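PDB 6M40: NS3-like protein from Alongshan virus, which probably unwinds RNA by hydrolysing ATP or other ribonucleoside triphosphates, the activity of the helicase domain that makes up this chain. Local coordinates for residues A193-V199 and G245-T251; A182-Y186 and D263-D267; M335-L340 and P360-Y366. One frame throughout, in Å; residues are numbered along the deposited sequence.

Contact 1 of 3, residues A193-V199 and G245-T251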
loop_
_atom_site.group_PDB
_atom_site.type_symbol
_atom_site.label_atom_id
_atom_site.label_comp_id
_atom_site.label_asym_id
_atom_site.label_seq_id
_atom_site.Cartn_x
_atom_site.Cartn_y
_atom_site.Cartn_z
ATOM N N ALA A 193 -13.668 2.762 24.660
ATOM C CA ALA A 193 -13.912 2.106 23.385
ATOM C C ALA A 193 -12.587 1.575 22.853
ATOM O O ALA A 193 -11.519 1.791 23.440
ATOM C CB ALA A 193 -14.563 3.063 22.377
ATOM N N ARG A 194 -12.664 0.856 21.741
ATOM C CA ARG A 194 -11.492 0.533 20.943
ATOM C C ARG A 194 -11.251 1.683 19.972
ATOM O O ARG A 194 -12.118 1.995 19.151
ATOM C CB ARG A 194 -11.699 -0.773 20.189
ATOM C CG ARG A 194 -11.429 -2.057 20.970
ATOM C CD ARG A 194 -11.357 -3.199 19.963
ATOM N NE ARG A 194 -10.889 -4.469 20.503
ATOM C CZ ARG A 194 -10.893 -5.607 19.813
ATOM N NH1 ARG A 194 -11.347 -5.623 18.568
ATOM N NH2 ARG A 194 -10.447 -6.726 20.365
ATOM N N VAL A 195 -10.083 2.318 20.070
ATOM C CA VAL A 195 -9.781 3.515 19.299
ATOM C C VAL A 195 -8.418 3.353 18.628
ATOM O O VAL A 195 -7.579 2.557 19.053
ATOM C CB VAL A 195 -9.830 4.784 20.192
ATOM C CG1 VAL A 195 -8.539 5.584 20.088
ATOM C CG2 VAL A 195 -11.025 5.634 19.827
ATOM N N ALA A 196 -8.200 4.130 17.562
ATOM C CA ALA A 196 -6.938 4.105 16.832
ATOM C C ALA A 196 -6.563 5.486 16.314
ATOM O O ALA A 196 -7.414 6.235 15.820
ATOM C CB ALA A 196 -6.987 3.137 15.646
ATOM N N VAL A 197 -5.272 5.798 16.385
ATOM C CA VAL A 197 -4.732 7.077 15.940
ATOM C C VAL A 197 -3.741 6.825 14.810
ATOM O O VAL A 197 -2.785 6.057 14.975
ATOM C CB VAL A 197 -4.047 7.834 17.093
ATOM C CG1 VAL A 197 -3.830 9.293 16.708
ATOM C CG2 VAL A 197 -4.871 7.718 18.356
ATOM N N PHE A 198 -3.954 7.487 13.676
ATOM C CA PHE A 198 -3.071 7.373 12.519
ATOM C C PHE A 198 -2.105 8.551 12.519
ATOM O O PHE A 198 -2.501 9.695 12.271
ATOM C CB PHE A 198 -3.883 7.301 11.230
ATOM C CG PHE A 198 -4.289 5.902 10.858
ATOM C CD1 PHE A 198 -3.344 5.007 10.378
ATOM C CD2 PHE A 198 -5.605 5.476 10.985
ATOM C CE1 PHE A 198 -3.700 3.715 10.034
ATOM C CE2 PHE A 198 -5.960 4.184 10.639
ATOM C CZ PHE A 198 -5.008 3.310 10.165
ATOM N N VAL A 199 -0.835 8.250 12.778
ATOM C CA VAL A 199 0.216 9.235 13.023
ATOM C C VAL A 199 1.253 9.154 11.906
ATOM O O VAL A 199 1.557 8.051 11.432
ATOM C CB VAL A 199 0.839 8.997 14.410
ATOM C CG1 VAL A 199 2.271 9.500 14.464
ATOM C CG2 VAL A 199 -0.016 9.650 15.485
ATOM N N GLY A 245 -9.826 0.503 28.223
ATOM C CA GLY A 245 -9.750 1.153 26.924
ATOM C C GLY A 245 -8.460 0.856 26.181
ATOM O O GLY A 245 -7.389 0.703 26.774
HETATM N N MSE A 246 -8.560 0.792 24.859
HETATM C CA MSE A 246 -7.386 0.555 24.024
HETATM C C MSE A 246 -7.178 1.653 22.986
HETATM O O MSE A 246 -8.118 2.051 22.297
HETATM C CB MSE A 246 -7.509 -0.789 23.308
HETATM C CG MSE A 246 -6.766 -0.815 21.985
HETATM SE SE MSE A 246 -6.795 -2.574 21.126
HETATM C CE MSE A 246 -8.177 -2.212 19.775
ATOM N N CYS A 247 -5.936 2.103 22.833
ATOM C CA CYS A 247 -5.608 3.133 21.850
ATOM C C CYS A 247 -4.450 2.660 20.979
ATOM O O CYS A 247 -3.289 2.709 21.390
ATOM C CB CYS A 247 -5.271 4.452 22.536
ATOM S SG CYS A 247 -5.120 5.846 21.393
ATOM N N VAL A 248 -4.774 2.218 19.769
ATOM C CA VAL A 248 -3.766 1.913 18.764
ATOM C C VAL A 248 -3.247 3.226 18.195
ATOM O O VAL A 248 -3.992 3.975 17.560
ATOM C CB VAL A 248 -4.329 1.028 17.653
ATOM C CG1 VAL A 248 -3.281 0.814 16.562
ATOM C CG2 VAL A 248 -4.789 -0.311 18.208
ATOM N N VAL A 249 -1.976 3.520 18.448
ATOM C CA VAL A 249 -1.267 4.596 17.770
ATOM C C VAL A 249 -0.428 3.935 16.685
ATOM O O VAL A 249 0.483 3.154 16.988
ATOM C CB VAL A 249 -0.399 5.414 18.740
ATOM C CG1 VAL A 249 -0.014 6.736 18.103
ATOM C CG2 VAL A 249 -1.145 5.638 20.049
ATOM N N THR A 250 -0.725 4.238 15.423
ATOM C CA THR A 250 -0.179 3.476 14.311
ATOM C C THR A 250 0.319 4.395 13.207
ATOM O O THR A 250 -0.207 5.490 12.992
ATOM C CB THR A 250 -1.228 2.496 13.743
ATOM O OG1 THR A 250 -0.744 1.886 12.537
ATOM C CG2 THR A 250 -2.545 3.214 13.455
ATOM N N THR A 251 1.371 3.935 12.526
ATOM C CA THR A 251 1.795 4.486 11.242
ATOM C C THR A 251 0.914 3.848 10.187
ATOM O O THR A 251 -0.114 3.263 10.532
ATOM C CB THR A 251 3.271 4.218 10.996
ATOM O OG1 THR A 251 3.475 2.836 10.675
ATOM C CG2 THR A 251 4.073 4.558 12.257
#

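Contact 2 of 3, residues A182-Y186 and D263-D267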
loop_
_atom_site.group_PDB
_atom_site.type_symbol
_atom_site.label_atom_id
_atom_site.label_comp_id
_atom_site.label_asym_id
_atom_site.label_seq_id
_atom_site.Cartn_x
_atom_site.Cartn_y
_atom_site.Cartn_z
ATOM N N ALA A 182 -8.546 15.936 21.527
ATOM C CA ALA A 182 -9.786 15.379 21.000
ATOM C C ALA A 182 -9.961 13.931 21.434
ATOM O O ALA A 182 -11.096 13.447 21.542
ATOM C CB ALA A 182 -9.813 15.487 19.475
ATOM N N VAL A 183 -8.853 13.227 21.679
ATOM C CA VAL A 183 -8.920 11.894 22.264
ATOM C C VAL A 183 -9.169 11.956 23.766
ATOM O O VAL A 183 -9.593 10.958 24.360
ATOM C CB VAL A 183 -7.634 11.115 21.947
ATOM C CG1 VAL A 183 -7.490 9.919 22.873
ATOM C CG2 VAL A 183 -7.630 10.676 20.491
ATOM N N ARG A 184 -8.889 13.090 24.409
ATOM C CA ARG A 184 -9.302 13.259 25.796
ATOM C C ARG A 184 -10.795 13.541 25.879
ATOM O O ARG A 184 -11.515 12.902 26.654
ATOM C CB ARG A 184 -8.503 14.379 26.459
ATOM C CG ARG A 184 -7.091 13.963 26.827
ATOM C CD ARG A 184 -6.276 15.111 27.400
ATOM N NE ARG A 184 -4.851 14.907 27.162
ATOM C CZ ARG A 184 -3.884 15.645 27.694
ATOM N NH1 ARG A 184 -4.178 16.636 28.517
ATOM N NH2 ARG A 184 -2.619 15.381 27.407
ATOM N N LYS A 185 -11.275 14.493 25.076
ATOM C CA LYS A 185 -12.710 14.734 24.978
ATOM C C LYS A 185 -13.464 13.421 24.789
ATOM O O LYS A 185 -14.445 13.147 25.491
ATOM C CB LYS A 185 -12.991 15.696 23.821
ATOM C CG LYS A 185 -13.759 16.947 24.210
ATOM C CD LYS A 185 -14.262 17.691 22.977
ATOM C CE LYS A 185 -13.577 19.040 22.791
ATOM N NZ LYS A 185 -14.408 19.986 21.989
ATOM N N TYR A 186 -13.000 12.588 23.850
ATOM C CA TYR A 186 -13.642 11.303 23.583
ATOM C C TYR A 186 -13.554 10.375 24.794
ATOM O O TYR A 186 -14.527 9.692 25.130
ATOM C CB TYR A 186 -12.996 10.660 22.344
ATOM C CG TYR A 186 -13.712 9.455 21.754
ATOM C CD1 TYR A 186 -13.511 8.184 22.271
ATOM C CD2 TYR A 186 -14.560 9.585 20.656
ATOM C CE1 TYR A 186 -14.152 7.075 21.733
ATOM C CE2 TYR A 186 -15.209 8.476 20.111
ATOM C CZ TYR A 186 -14.997 7.227 20.655
ATOM O OH TYR A 186 -15.625 6.120 20.129
ATOM N N ASP A 263 -13.987 1.103 17.268
ATOM C CA ASP A 263 -15.156 1.967 17.294
ATOM C C ASP A 263 -14.902 3.392 16.805
ATOM O O ASP A 263 -15.869 4.086 16.476
ATOM C CB ASP A 263 -15.737 2.038 18.723
ATOM C CG ASP A 263 -16.074 0.667 19.309
ATOM O OD1 ASP A 263 -16.677 -0.173 18.607
ATOM O OD2 ASP A 263 -15.746 0.432 20.492
ATOM N N ALA A 264 -13.651 3.854 16.752
ATOM C CA ALA A 264 -13.375 5.208 16.272
ATOM C C ALA A 264 -11.946 5.314 15.754
ATOM O O ALA A 264 -11.075 4.516 16.106
ATOM C CB ALA A 264 -13.609 6.254 17.371
ATOM N N VAL A 265 -11.713 6.350 14.945
ATOM C CA VAL A 265 -10.423 6.607 14.306
ATOM C C VAL A 265 -10.110 8.096 14.399
ATOM O O VAL A 265 -10.945 8.931 14.044
ATOM C CB VAL A 265 -10.425 6.161 12.829
ATOM C CG1 VAL A 265 -9.330 6.875 12.047
ATOM C CG2 VAL A 265 -10.273 4.655 12.711
ATOM N N PHE A 266 -8.904 8.429 14.853
ATOM C CA PHE A 266 -8.429 9.810 14.891
ATOM C C PHE A 266 -7.325 9.987 13.857
ATOM O O PHE A 266 -6.302 9.296 13.911
ATOM C CB PHE A 266 -7.931 10.179 16.287
ATOM C CG PHE A 266 -9.028 10.287 17.294
ATOM C CD1 PHE A 266 -9.508 9.160 17.933
ATOM C CD2 PHE A 266 -9.599 11.515 17.584
ATOM C CE1 PHE A 266 -10.531 9.254 18.856
ATOM C CE2 PHE A 266 -10.617 11.614 18.506
ATOM C CZ PHE A 266 -11.084 10.481 19.142
ATOM N N ASP A 267 -7.531 10.906 12.915
ATOM C CA ASP A 267 -6.648 11.071 11.766
ATOM C C ASP A 267 -5.834 12.346 11.929
ATOM O O ASP A 267 -6.386 13.449 11.946
ATOM C CB ASP A 267 -7.448 11.106 10.464
ATOM C CG ASP A 267 -6.646 10.613 9.261
ATOM O OD1 ASP A 267 -5.394 10.679 9.275
ATOM O OD2 ASP A 267 -7.278 10.155 8.283
#

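Contact 3 of 3, residues M335-L340 and P360-Y366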
loop_
_atom_site.group_PDB
_atom_site.type_symbol
_atom_site.label_atom_id
_atom_site.label_comp_id
_atom_site.label_asym_id
_atom_site.label_seq_id
_atom_site.Cartn_x
_atom_site.Cartn_y
_atom_site.Cartn_z
HETATM N N MSE A 335 10.605 4.425 -13.035
HETATM C CA MSE A 335 11.904 3.904 -13.438
HETATM C C MSE A 335 11.753 2.480 -13.971
HETATM O O MSE A 335 12.285 2.146 -15.022
HETATM C CB MSE A 335 12.887 3.947 -12.272
HETATM C CG MSE A 335 13.461 5.326 -12.009
HETATM SE SE MSE A 335 14.569 5.311 -10.395
HETATM C CE MSE A 335 16.093 4.217 -11.040
ATOM N N CYS A 336 11.005 1.650 -13.240
ATOM C CA CYS A 336 10.755 0.284 -13.686
ATOM C C CYS A 336 9.908 0.256 -14.944
ATOM O O CYS A 336 10.157 -0.546 -15.845
ATOM C CB CYS A 336 10.039 -0.522 -12.601
ATOM S SG CYS A 336 10.859 -0.581 -11.016
ATOM N N LEU A 337 8.870 1.092 -14.999
ATOM C CA LEU A 337 7.986 1.104 -16.157
ATOM C C LEU A 337 8.730 1.533 -17.411
ATOM O O LEU A 337 8.410 1.067 -18.508
ATOM C CB LEU A 337 6.796 2.029 -15.894
ATOM C CG LEU A 337 5.778 1.592 -14.832
ATOM C CD1 LEU A 337 4.907 2.764 -14.374
ATOM C CD2 LEU A 337 4.897 0.473 -15.354
ATOM N N ARG A 338 9.737 2.401 -17.275
ATOM C CA ARG A 338 10.443 2.865 -18.464
ATOM C C ARG A 338 11.391 1.796 -18.997
ATOM O O ARG A 338 11.499 1.610 -20.214
ATOM C CB ARG A 338 11.201 4.159 -18.161
ATOM C CG ARG A 338 11.677 4.853 -19.415
ATOM C CD ARG A 338 12.296 6.191 -19.121
ATOM N NE ARG A 338 11.328 7.282 -19.083
ATOM C CZ ARG A 338 11.658 8.547 -18.838
ATOM N NH1 ARG A 338 12.923 8.865 -18.592
ATOM N NH2 ARG A 338 10.734 9.491 -18.815
ATOM N N ALA A 339 12.105 1.109 -18.097
ATOM C CA ALA A 339 12.950 -0.009 -18.503
ATOM C C ALA A 339 12.149 -1.075 -19.232
ATOM O O ALA A 339 12.608 -1.622 -20.243
ATOM C CB ALA A 339 13.643 -0.609 -17.281
ATOM N N LEU A 340 10.959 -1.394 -18.729
ATOM C CA LEU A 340 10.083 -2.360 -19.373
ATOM C C LEU A 340 9.260 -1.755 -20.501
ATOM O O LEU A 340 8.441 -2.466 -21.092
ATOM C CB LEU A 340 9.140 -2.979 -18.343
ATOM C CG LEU A 340 9.733 -3.517 -17.041
ATOM C CD1 LEU A 340 8.660 -3.511 -15.976
ATOM C CD2 LEU A 340 10.296 -4.917 -17.202
ATOM N N PRO A 360 17.828 2.606 -14.841
ATOM C CA PRO A 360 18.157 1.180 -14.790
ATOM C C PRO A 360 17.775 0.492 -16.088
ATOM O O PRO A 360 17.026 1.020 -16.916
ATOM C CB PRO A 360 17.331 0.664 -13.608
ATOM C CG PRO A 360 16.172 1.609 -13.528
ATOM C CD PRO A 360 16.685 2.950 -13.978
ATOM N N SER A 361 18.336 -0.691 -16.275
ATOM C CA SER A 361 18.073 -1.509 -17.446
ATOM C C SER A 361 17.036 -2.561 -17.100
ATOM O O SER A 361 16.850 -2.913 -15.930
ATOM C CB SER A 361 19.363 -2.156 -17.927
ATOM O OG SER A 361 20.121 -2.606 -16.820
ATOM N N LYS A 362 16.351 -3.044 -18.133
ATOM C CA LYS A 362 15.321 -4.058 -17.968
ATOM C C LYS A 362 15.720 -5.089 -16.910
ATOM O O LYS A 362 14.917 -5.423 -16.035
ATOM C CB LYS A 362 15.035 -4.726 -19.315
ATOM C CG LYS A 362 13.848 -5.679 -19.346
ATOM C CD LYS A 362 13.587 -6.212 -20.760
ATOM C CE LYS A 362 12.411 -7.187 -20.765
ATOM N NZ LYS A 362 12.449 -8.197 -21.859
ATOM N N ASP A 363 16.970 -5.556 -16.933
ATOM C CA ASP A 363 17.359 -6.630 -16.025
ATOM C C ASP A 363 17.705 -6.129 -14.627
ATOM O O ASP A 363 17.429 -6.825 -13.647
ATOM C CB ASP A 363 18.533 -7.436 -16.599
ATOM C CG ASP A 363 19.321 -6.685 -17.641
ATOM O OD1 ASP A 363 19.650 -5.513 -17.406
ATOM O OD2 ASP A 363 19.621 -7.277 -18.693
ATOM N N GLN A 364 18.296 -4.942 -14.499
ATOM C CA GLN A 364 18.451 -4.386 -13.163
ATOM C C GLN A 364 17.118 -4.265 -12.438
ATOM O O GLN A 364 17.084 -4.419 -11.220
ATOM C CB GLN A 364 19.111 -3.016 -13.200
ATOM C CG GLN A 364 20.517 -2.982 -13.762
ATOM C CD GLN A 364 21.111 -1.589 -13.707
ATOM O OE1 GLN A 364 20.728 -0.714 -14.477
ATOM N NE2 GLN A 364 22.038 -1.373 -12.783
ATOM N N VAL A 365 16.016 -3.999 -13.152
ATOM C CA VAL A 365 14.739 -3.908 -12.451
ATOM C C VAL A 365 14.114 -5.289 -12.291
ATOM O O VAL A 365 13.390 -5.513 -11.324
ATOM C CB VAL A 365 13.776 -2.903 -13.125
ATOM C CG1 VAL A 365 14.509 -1.636 -13.600
ATOM C CG2 VAL A 365 12.963 -3.527 -14.265
ATOM N N TYR A 366 14.425 -6.249 -13.174
ATOM C CA TYR A 366 14.042 -7.628 -12.936
ATOM C C TYR A 366 14.704 -8.154 -11.679
ATOM O O TYR A 366 14.036 -8.681 -10.776
ATOM C CB TYR A 366 14.419 -8.498 -14.126
ATOM C CG TYR A 366 13.308 -8.687 -15.149
ATOM C CD1 TYR A 366 12.043 -8.120 -14.974
ATOM C CD2 TYR A 366 13.509 -9.471 -16.275
ATOM C CE1 TYR A 366 11.034 -8.315 -15.889
ATOM C CE2 TYR A 366 12.490 -9.669 -17.199
ATOM C CZ TYR A 366 11.261 -9.093 -16.997
ATOM O OH TYR A 366 10.269 -9.303 -17.928
#

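Contact 1 of 3, residues A193-V199 and G245-T251
Backbone hydrogen bonds join Val195, Val197 and Val199 of 193-199 to Met246, Val248 and Thr250 of 245-251. The strands run parallel, 4.4 Å apart at the closest approach of their axes. Val195 N reaches Met246 O at 3.0 Å, Val248 N returns a bond to Val195 O at 2.9 Å, and Thr250 N meets Val197 O at 2.8 Å. Val199 N likewise donates to Thr250 O. At the opening end the bond from Met246 N to Ala193 O is weak. The alternate residues Arg194, Ala196 and Phe198 turn their peptide groups to strand 264-276, which puts 194-198 in the interior of the sheet.

Apolar contacts divide between the two faces. On one, Cys247 SG lies against Val195 CG1 and, at 3.6 Å, Val197 CG2, while Val199 CG2 meets Val249 CG1; helix 208-216 packs over Cys247 and Val249. On the other, the CB atoms of Ala196 and Val248 abut. The methyl CE of selenomethionine Met246 swings round a bend at chi3 (102°) to lie along the aliphatic part of Arg194, near its CD. The charged end of that arginine continues to a salt bridge with Asp261.

A CH-pi contact closes the far end of this face: Thr250 CG2 sits 3.9 Å from the centroid of the Phe198 ring, 23° off its normal, with the two side chains side by side. Thr251 O approaches the edge of the same ring.

This is the parallel core of the second RecA-like domain of the helicase. The backbone hydrogen bonds fix the register, and the small apolar side chains on the Cys247 and Val249 face suit burial beneath helix 208-216, while the other face mixes apolar groups with Arg194 and Thr250.

Contact 2 of 3, residues A182-Y186 and D263-D267
Val183 CG2 lies over the centre of the Phe266 ring, 3.3 Å from its centroid and only 5° off the ring normal, a CH-pi contact in which the methyl is nearly equidistant from all six ring carbons. CG2 stands beside the backbone N, anti to the carbonyl carbon, and is the branch turned to the ring. Along the same helix, Ala182 contributes two atoms near one corner of the ring: its carbonyl O is 3.6 Å from Phe266 CE2, and its CB is at a looser 4.1 Å from that carbon. This carbonyl also accepts the helical bond from Tyr186 N.

One turn on, Tyr186 meets the phenylalanine from the outer end. Its CB lies near the plane of the Phe266 ring, 3.7 Å from CZ, and the two aromatic groups form an offset edge-to-face pair with centroids 5.6 Å apart and planes at 88°. Phe266 supplies the edge and Tyr186 the face. Beyond this pair the tyrosine extends along the strand, bringing OH within 3.4 Å of Ala264 CB; its side chain also touches Val195, while its ring stacks with His190. Phe266 in turn stacks with Tyr309.

Helix 179-189 thus packs against one surface of the mixed sheet in the second RecA-like domain, its segment running nearly antiparallel to strand 264-267 at an angle of 161°. An axis separation of 10.5 Å is spanned largely by the two rings. Residues Val265 and Asp267 alternate to the opposite surface, where Asp267 OD2 bonds Tyr308 OH.

No hydrogen bond joins the two segments. Between them the hold is apolar and aromatic packing without directional polar bonds, so it depends on the fit of Val183 and Tyr186 around Phe266.

Contact 3 of 3, residues M335-L340 and P360-Y366
Ala339 CB presses directly into the start of helix 362-371, 3.7 Å from Lys362 N and 3.8 Å from Pro360 O, with Val365 CG1 also at 3.9 Å. A single methyl therefore fills the angle between the turn and the first helical residues, and the backbones come close here, Ala339 CA and Lys362 CA being 4.7 Å apart. Also in the well-packed part, selenomethionine Met335 lies across the proline at about a right angle. Its chain bends at chi3 (69°), bringing the terminal methyl CE onto CD and CG of Pro360; Leu377 and Met381 of helix 377-383 pack on the same side chain. Cys336 makes a lighter contact, its SG 4.3 Å from Val365 CB, and leans as well on Leu377 and on Val127 of helix 123-136.

The two elements are the end of helix 328-339 and the beginning of helix 362-371, crossing at -133° in the helical region that follows the RecA-like domains, consistent with the third domain of flavivirus NS3 helicases. Ser361 is the N-cap of the second helix. Its backbone N donates to Gln364 OE1 at 3.0 Å, on a lone pair in the carbonyl plane, a bond from the N-cap backbone to the side chain three residues on, while Ser361 OG bonds Ala386 O and Gln364 NE2 bonds Tyr384 O.

The rim lies beyond Leu340, where Lys362 and Tyr366 are covered only in part. Leu340 CD2 approaches Tyr366 CE1 at 3.7 Å, obliquely to the ring, and stands farther, 4.2 Å, from both Lys362 CG and Val365 CG2. Lys362 is exposed: only the base of its extended chain skirts Ala339 and Leu340 before its end leads away from the first helix.

From the N terminus, the chain first builds the parallel sheet of the nucleotide-binding domain, which none of the three contacts joins. Helix 179-189 then opens contact 2, and the next strand, 194-198, opens contact 1. Contact 1 closes at 245-251, before strand 264-276 closes contact 2, so the smaller loop is enclosed in the larger without crossing it. The two share one mixed sheet, their centres 8 Å apart, and strand 194-198 borders the closing strands of both. Contact 3 follows in series, a short loop of 19 residues between helices. It lies on the opposite side of the chain's centre, its centre about 40 Å from that of contact 1, within the helical part.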